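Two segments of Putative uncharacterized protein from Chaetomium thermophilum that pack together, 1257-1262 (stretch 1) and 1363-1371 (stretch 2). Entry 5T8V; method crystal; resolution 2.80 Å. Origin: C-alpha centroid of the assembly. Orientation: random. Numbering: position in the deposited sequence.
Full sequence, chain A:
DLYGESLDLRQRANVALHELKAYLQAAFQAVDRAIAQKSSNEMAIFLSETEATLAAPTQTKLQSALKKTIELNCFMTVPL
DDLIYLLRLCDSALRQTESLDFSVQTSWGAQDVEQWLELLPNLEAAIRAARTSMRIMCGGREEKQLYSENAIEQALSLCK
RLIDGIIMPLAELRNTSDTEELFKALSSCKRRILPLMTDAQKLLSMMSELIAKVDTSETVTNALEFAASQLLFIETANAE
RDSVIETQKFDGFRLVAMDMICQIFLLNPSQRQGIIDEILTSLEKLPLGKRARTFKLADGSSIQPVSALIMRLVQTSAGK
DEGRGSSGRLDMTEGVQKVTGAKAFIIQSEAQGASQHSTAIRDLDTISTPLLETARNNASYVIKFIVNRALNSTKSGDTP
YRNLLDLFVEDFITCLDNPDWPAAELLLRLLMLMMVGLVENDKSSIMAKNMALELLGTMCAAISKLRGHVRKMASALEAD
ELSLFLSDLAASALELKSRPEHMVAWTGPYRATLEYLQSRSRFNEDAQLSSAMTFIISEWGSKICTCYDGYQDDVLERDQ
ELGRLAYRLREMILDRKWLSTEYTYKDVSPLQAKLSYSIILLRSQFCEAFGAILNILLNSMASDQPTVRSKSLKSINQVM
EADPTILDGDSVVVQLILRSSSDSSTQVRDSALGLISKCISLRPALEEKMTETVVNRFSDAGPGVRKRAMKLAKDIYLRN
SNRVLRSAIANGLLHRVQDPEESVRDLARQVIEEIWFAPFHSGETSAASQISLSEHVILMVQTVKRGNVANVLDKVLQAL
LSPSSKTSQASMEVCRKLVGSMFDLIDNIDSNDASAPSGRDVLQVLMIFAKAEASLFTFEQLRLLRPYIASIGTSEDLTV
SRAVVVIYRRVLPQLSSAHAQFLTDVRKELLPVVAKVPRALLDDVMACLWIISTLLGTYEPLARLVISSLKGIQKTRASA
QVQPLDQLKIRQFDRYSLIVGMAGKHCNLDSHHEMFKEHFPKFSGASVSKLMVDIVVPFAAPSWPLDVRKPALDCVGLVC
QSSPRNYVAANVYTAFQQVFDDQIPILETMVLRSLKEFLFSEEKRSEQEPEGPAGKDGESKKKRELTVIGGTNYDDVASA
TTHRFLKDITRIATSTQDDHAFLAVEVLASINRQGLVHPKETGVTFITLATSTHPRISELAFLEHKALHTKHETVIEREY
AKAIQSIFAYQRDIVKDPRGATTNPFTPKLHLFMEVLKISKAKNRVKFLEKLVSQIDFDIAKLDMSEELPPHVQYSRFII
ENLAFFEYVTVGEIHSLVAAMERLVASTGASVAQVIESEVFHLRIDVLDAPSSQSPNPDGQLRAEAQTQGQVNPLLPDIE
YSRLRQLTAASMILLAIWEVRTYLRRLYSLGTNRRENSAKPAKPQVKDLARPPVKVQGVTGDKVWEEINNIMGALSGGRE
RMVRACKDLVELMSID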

ATOM      1  N   ASP A1257     -23.661 -41.933 -15.146  1.00 73.54           N
ATOM      2  CA  ASP A1257     -24.219 -42.864 -16.120  1.00 76.69           C
ATOM      3  C   ASP A1257     -25.610 -43.297 -15.674  1.00 80.25           C
ATOM      4  O   ASP A1257     -25.952 -43.168 -14.493  1.00 80.98           O
ATOM      5  N   PHE A1258     -26.416 -43.817 -16.596  1.00 87.20           N
ATOM      6  CA  PHE A1258     -27.805 -44.117 -16.284  1.00 90.82           C
ATOM      7  C   PHE A1258     -28.310 -45.237 -17.178  1.00 94.00           C
ATOM      8  O   PHE A1258     -27.731 -45.542 -18.225  1.00 92.88           O
ATOM      9  N   ASP A1259     -29.410 -45.845 -16.740  1.00102.52           N
ATOM     10  CA  ASP A1259     -30.101 -46.890 -17.489  1.00108.05           C
ATOM     11  C   ASP A1259     -31.582 -46.544 -17.485  1.00114.14           C
ATOM     12  O   ASP A1259     -32.238 -46.643 -16.443  1.00110.91           O
ATOM     13  N   ILE A1260     -32.103 -46.125 -18.638  1.00 87.01           N
ATOM     14  CA  ILE A1260     -33.514 -45.771 -18.754  1.00 88.86           C
ATOM     15  C   ILE A1260     -34.338 -46.928 -18.205  1.00 91.72           C
ATOM     16  O   ILE A1260     -34.288 -48.044 -18.732  1.00 94.13           O
ATOM     17  N   ALA A1261     -35.124 -46.636 -17.164  1.00 95.97           N
ATOM     18  CA  ALA A1261     -35.702 -47.601 -16.232  1.00 95.38           C
ATOM     19  C   ALA A1261     -35.181 -47.253 -14.844  1.00 91.44           C
ATOM     20  O   ALA A1261     -34.179 -47.815 -14.386  1.00 91.34           O
ATOM     21  N   LYS A1262     -35.850 -46.315 -14.178  1.00104.61           N
ATOM     22  CA  LYS A1262     -35.343 -45.724 -12.947  1.00103.20           C
ATOM     23  C   LYS A1262     -36.472 -44.991 -12.231  1.00105.07           C
ATOM     24  O   LYS A1262     -37.263 -45.623 -11.522  1.00106.38           O
ATOM     25  N   ARG A1363     -43.771 -41.264 -21.780  1.00132.98           N
ATOM     26  CA  ARG A1363     -42.354 -41.583 -21.896  1.00126.29           C
ATOM     27  C   ARG A1363     -41.537 -40.340 -22.228  1.00128.49           C
ATOM     28  O   ARG A1363     -40.355 -40.260 -21.900  1.00122.94           O
ATOM     29  N   LEU A1364     -42.179 -39.377 -22.894  1.00107.33           N
ATOM     30  CA  LEU A1364     -41.506 -38.144 -23.291  1.00111.78           C
ATOM     31  C   LEU A1364     -40.653 -37.577 -22.159  1.00109.03           C
ATOM     32  O   LEU A1364     -39.484 -37.225 -22.357  1.00101.48           O
ATOM     33  N   ARG A1365     -41.228 -37.489 -20.958  1.00160.70           N
ATOM     34  CA  ARG A1365     -40.478 -36.980 -19.815  1.00154.66           C
ATOM     35  C   ARG A1365     -39.296 -37.877 -19.475  1.00144.90           C
ATOM     36  O   ARG A1365     -38.314 -37.412 -18.887  1.00138.78           O
ATOM     37  N   GLN A1366     -39.375 -39.163 -19.818  1.00104.23           N
ATOM     38  CA  GLN A1366     -38.258 -40.065 -19.562  1.00 96.68           C
ATOM     39  C   GLN A1366     -37.043 -39.679 -20.397  1.00 86.58           C
ATOM     40  O   GLN A1366     -35.917 -39.634 -19.886  1.00 84.28           O
ATOM     41  N   LEU A1367     -37.255 -39.382 -21.683  1.00 95.68           N
ATOM     42  CA  LEU A1367     -36.146 -39.043 -22.567  1.00 89.59           C
ATOM     43  C   LEU A1367     -35.718 -37.590 -22.430  1.00 86.81           C
ATOM     44  O   LEU A1367     -34.567 -37.263 -22.733  1.00 83.89           O
ATOM     45  N   THR A1368     -36.618 -36.709 -22.000  1.00 78.29           N
ATOM     46  CA  THR A1368     -36.197 -35.370 -21.612  1.00 74.49           C
ATOM     47  C   THR A1368     -35.309 -35.434 -20.375  1.00 70.16           C
ATOM     48  O   THR A1368     -34.236 -34.821 -20.332  1.00 68.33           O
ATOM     49  N   ALA A1369     -35.746 -36.185 -19.359  1.00 77.87           N
ATOM     50  CA  ALA A1369     -34.899 -36.466 -18.204  1.00 76.01           C
ATOM     51  C   ALA A1369     -33.536 -36.978 -18.642  1.00 74.15           C
ATOM     52  O   ALA A1369     -32.496 -36.469 -18.208  1.00 72.52           O
ATOM     53  N   ALA A1370     -33.525 -37.997 -19.503  1.00 60.92           N
ATOM     54  CA  ALA A1370     -32.270 -38.504 -20.041  1.00 59.54           C
ATOM     55  C   ALA A1370     -31.434 -37.372 -20.626  1.00 59.28           C
ATOM     56  O   ALA A1370     -30.291 -37.149 -20.217  1.00 57.58           O
ATOM     57  N   SER A1371     -32.012 -36.627 -21.570  1.00 60.79           N
ATOM     58  CA  SER A1371     -31.269 -35.600 -22.296  1.00 60.49           C
ATOM     59  C   SER A1371     -30.634 -34.592 -21.345  1.00 59.14           C
ATOM     60  O   SER A1371     -29.418 -34.369 -21.380  1.00 58.54           O
TER

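This is a small, largely apolar contact in which an irregular segment, 1257-1262, lays two side chains, Ile1260 and Phe1258, against one side of the helix 1364-1371, with no hydrogen bond crossing between the stretches. The two surfaces together bury 291 Å², and the closest CA atoms across the contact, those of Ile1260 and Gln1366, are 7.5 Å apart, so side chains fill much of the gap.

Ile1260 is the centre of the contact, covered over 80 Å² by the other stretch. Its CA-to-CB bond points toward the helix, and with chi1 m (-67°) and chi2 t (174°) its two branches spread along the helix surface. Ile1260 CG2 reaches the polar end of Gln1366, 3.3 Å from Gln1366 CD, a tight approach for a methyl group and an amide carbon. The same Ile1260 CG2 lies 4.0 Å from Arg1363 NH2, meeting the guanidinium obliquely. The other branch ends in Ile1260 CD1, which packs 3.7 Å from Leu1367 CD2 and, more loosely, 4.4 Å from Ala1370 CB. Ile1260 thus touches Arg1363, Gln1366, Leu1367 and Ala1370, the three- and four-residue spacing that brings side chains to the same side of a helix.

The CA-to-CB bond of Phe1258 also points toward the helix, with chi1 p (53°) and chi2 -85°. Its ring approaches Ala1370 obliquely, Phe1258 CE2 standing 4.1 Å from Ala1370 CB. The small alanine methyl is therefore touched by both Phe1258 and Ile1260, and Ala1370 has 52 Å² covered although its own CA-to-CB bond runs sideways. Between these two residues, Asp1259 makes no contact with the helix; the alternation suits an extended backbone, though the segment forms no regular strand.

On the helix, Gln1366 leaves the backbone sideways, but its extended chi1 t (-166°) and chi2 t (174°) carry the amide to the loop. There Gln1366 NE2 lies 3.7 Å from Ala1261 N, a contact without a hydrogen bond. Leu1367 starts away from the loop; its m,t rotamer (-59°, 176°) nevertheless brings CD2 back to Ile1260. Arg1363, with chi1 to chi3 all t, stretches its guanidinium to the margin of the contact. Arg1363 NH1 comes within 2.8 Å of Gln1366 OE1, but the angle is too poor for a hydrogen bond. Lys1262 starts sideways and its end comes nearer, yet Lys1262 NZ stays 4.6 Å from Ala1370 CA and finds no polar partner there.

Within each stretch there are hydrogen bonds; Arg1363 NE and Asp1257 OD1 are also bonded elsewhere in the structure. Phe1258 N donates to Asp1257 OD1 at 2.9 Å, tying the start of the loop together while the Asp1257 side chain stays out of reach of the helix. Ser1371, chi1 m (-60°), donates from OG to Leu1367 O at 2.8 Å, one turn back. Backbone hydrogen bonds such as Ala1370 N to Gln1366 O, 2.9 Å, hold the helical spacing on which Ile1260 and Phe1258 rest.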

ATOM      1  CB  ASP A1257     -23.306 -44.080 -16.292  1.00 76.85           C
ATOM      2  CG  ASP A1257     -23.323 -44.627 -17.705  1.00 78.42           C
ATOM      3  OD1 ASP A1257     -24.281 -44.330 -18.449  1.00 79.69           O
ATOM      4  OD2 ASP A1257     -22.377 -45.358 -18.070  1.00 79.05           O
ATOM      5  CB  PHE A1258     -28.691 -42.877 -16.442  1.00 91.65           C
ATOM      6  CG  PHE A1258     -28.555 -42.204 -17.775  1.00 92.37           C
ATOM      7  CD1 PHE A1258     -27.553 -41.274 -17.995  1.00 91.25           C
ATOM      8  CD2 PHE A1258     -29.428 -42.498 -18.808  1.00 94.48           C
ATOM      9  CE1 PHE A1258     -27.423 -40.652 -19.219  1.00 91.76           C
ATOM     10  CE2 PHE A1258     -29.302 -41.878 -20.035  1.00 94.73           C
ATOM     11  CZ  PHE A1258     -28.301 -40.954 -20.240  1.00 93.51           C
ATOM     12  CB  ASP A1259     -29.858 -48.267 -16.870  1.00109.32           C
ATOM     13  CG  ASP A1259     -30.018 -49.393 -17.871  1.00110.81           C
ATOM     14  OD1 ASP A1259     -30.731 -49.200 -18.878  1.00111.69           O
ATOM     15  OD2 ASP A1259     -29.430 -50.473 -17.649  1.00111.70           O
ATOM     16  CB  ILE A1260     -33.893 -45.432 -20.207  1.00 91.27           C
ATOM     17  CG1 ILE A1260     -33.188 -44.140 -20.631  1.00 89.22           C
ATOM     18  CG2 ILE A1260     -35.403 -45.277 -20.345  1.00 94.72           C
ATOM     19  CD1 ILE A1260     -33.364 -43.775 -22.090  1.00 90.48           C
ATOM     20  CB  ALA A1261     -35.361 -49.052 -16.582  1.00 95.90           C
ATOM     21  CB  LYS A1262     -34.170 -44.791 -13.266  1.00 98.28           C
ATOM     22  CG  LYS A1262     -34.311 -44.113 -14.625  1.00 97.17           C
ATOM     23  CD  LYS A1262     -33.239 -43.074 -14.891  1.00 93.91           C
ATOM     24  CE  LYS A1262     -33.535 -42.331 -16.185  1.00 93.25           C
ATOM     25  NZ  LYS A1262     -32.313 -41.785 -16.834  1.00 90.96           N
ATOM     26  CB  ARG A1363     -42.128 -42.651 -22.968  1.00118.97           C
ATOM     27  CG  ARG A1363     -40.670 -43.046 -23.147  1.00109.80           C
ATOM     28  CD  ARG A1363     -40.502 -44.105 -24.220  1.00103.35           C
ATOM     29  NE  ARG A1363     -39.104 -44.505 -24.373  1.00 96.10           N
ATOM     30  CZ  ARG A1363     -38.494 -45.423 -23.627  1.00 92.95           C
ATOM     31  NH1 ARG A1363     -39.152 -46.050 -22.661  1.00 94.65           N
ATOM     32  NH2 ARG A1363     -37.218 -45.713 -23.846  1.00 89.41           N
ATOM     33  CB  LEU A1364     -42.554 -37.127 -23.750  1.00122.64           C
ATOM     34  CG  LEU A1364     -42.068 -35.731 -24.144  1.00127.37           C
ATOM     35  CD1 LEU A1364     -42.916 -35.181 -25.279  1.00132.07           C
ATOM     36  CD2 LEU A1364     -42.117 -34.787 -22.955  1.00132.84           C
ATOM     37  CB  ARG A1365     -41.398 -36.843 -18.605  1.00158.83           C
ATOM     38  CG  ARG A1365     -42.457 -35.763 -18.749  1.00163.74           C
ATOM     39  CD  ARG A1365     -43.419 -35.782 -17.576  1.00168.59           C
ATOM     40  NE  ARG A1365     -44.100 -37.069 -17.458  1.00169.78           N
ATOM     41  CZ  ARG A1365     -44.905 -37.404 -16.456  1.00173.43           C
ATOM     42  NH1 ARG A1365     -45.137 -36.549 -15.468  1.00176.20           N
ATOM     43  NH2 ARG A1365     -45.477 -38.599 -16.439  1.00174.36           N
ATOM     44  CB  GLN A1366     -38.679 -41.506 -19.852  1.00100.54           C
ATOM     45  CG  GLN A1366     -37.729 -42.563 -19.325  1.00100.53           C
ATOM     46  CD  GLN A1366     -38.268 -43.968 -19.521  1.00101.17           C
ATOM     47  OE1 GLN A1366     -38.833 -44.288 -20.567  1.00101.21           O
ATOM     48  NE2 GLN A1366     -38.101 -44.813 -18.510  1.00101.75           N
ATOM     49  CB  LEU A1367     -36.525 -39.343 -24.016  1.00 90.05           C
ATOM     50  CG  LEU A1367     -36.900 -40.800 -24.288  1.00 89.34           C
ATOM     51  CD1 LEU A1367     -37.342 -40.967 -25.727  1.00 87.81           C
ATOM     52  CD2 LEU A1367     -35.738 -41.735 -23.969  1.00 86.55           C
ATOM     53  CB  THR A1368     -37.423 -34.498 -21.358  1.00 75.96           C
ATOM     54  OG1 THR A1368     -38.249 -34.464 -22.530  1.00 77.73           O
ATOM     55  CG2 THR A1368     -37.009 -33.065 -20.980  1.00 75.18           C
ATOM     56  CB  ALA A1369     -35.580 -37.491 -17.296  1.00 76.00           C
ATOM     57  CB  ALA A1370     -32.555 -39.571 -21.101  1.00 60.61           C
ATOM     58  CB  SER A1371     -32.195 -34.893 -23.287  1.00 63.49           C
ATOM     59  OG  SER A1371     -32.738 -35.803 -24.229  1.00 64.03           O
TER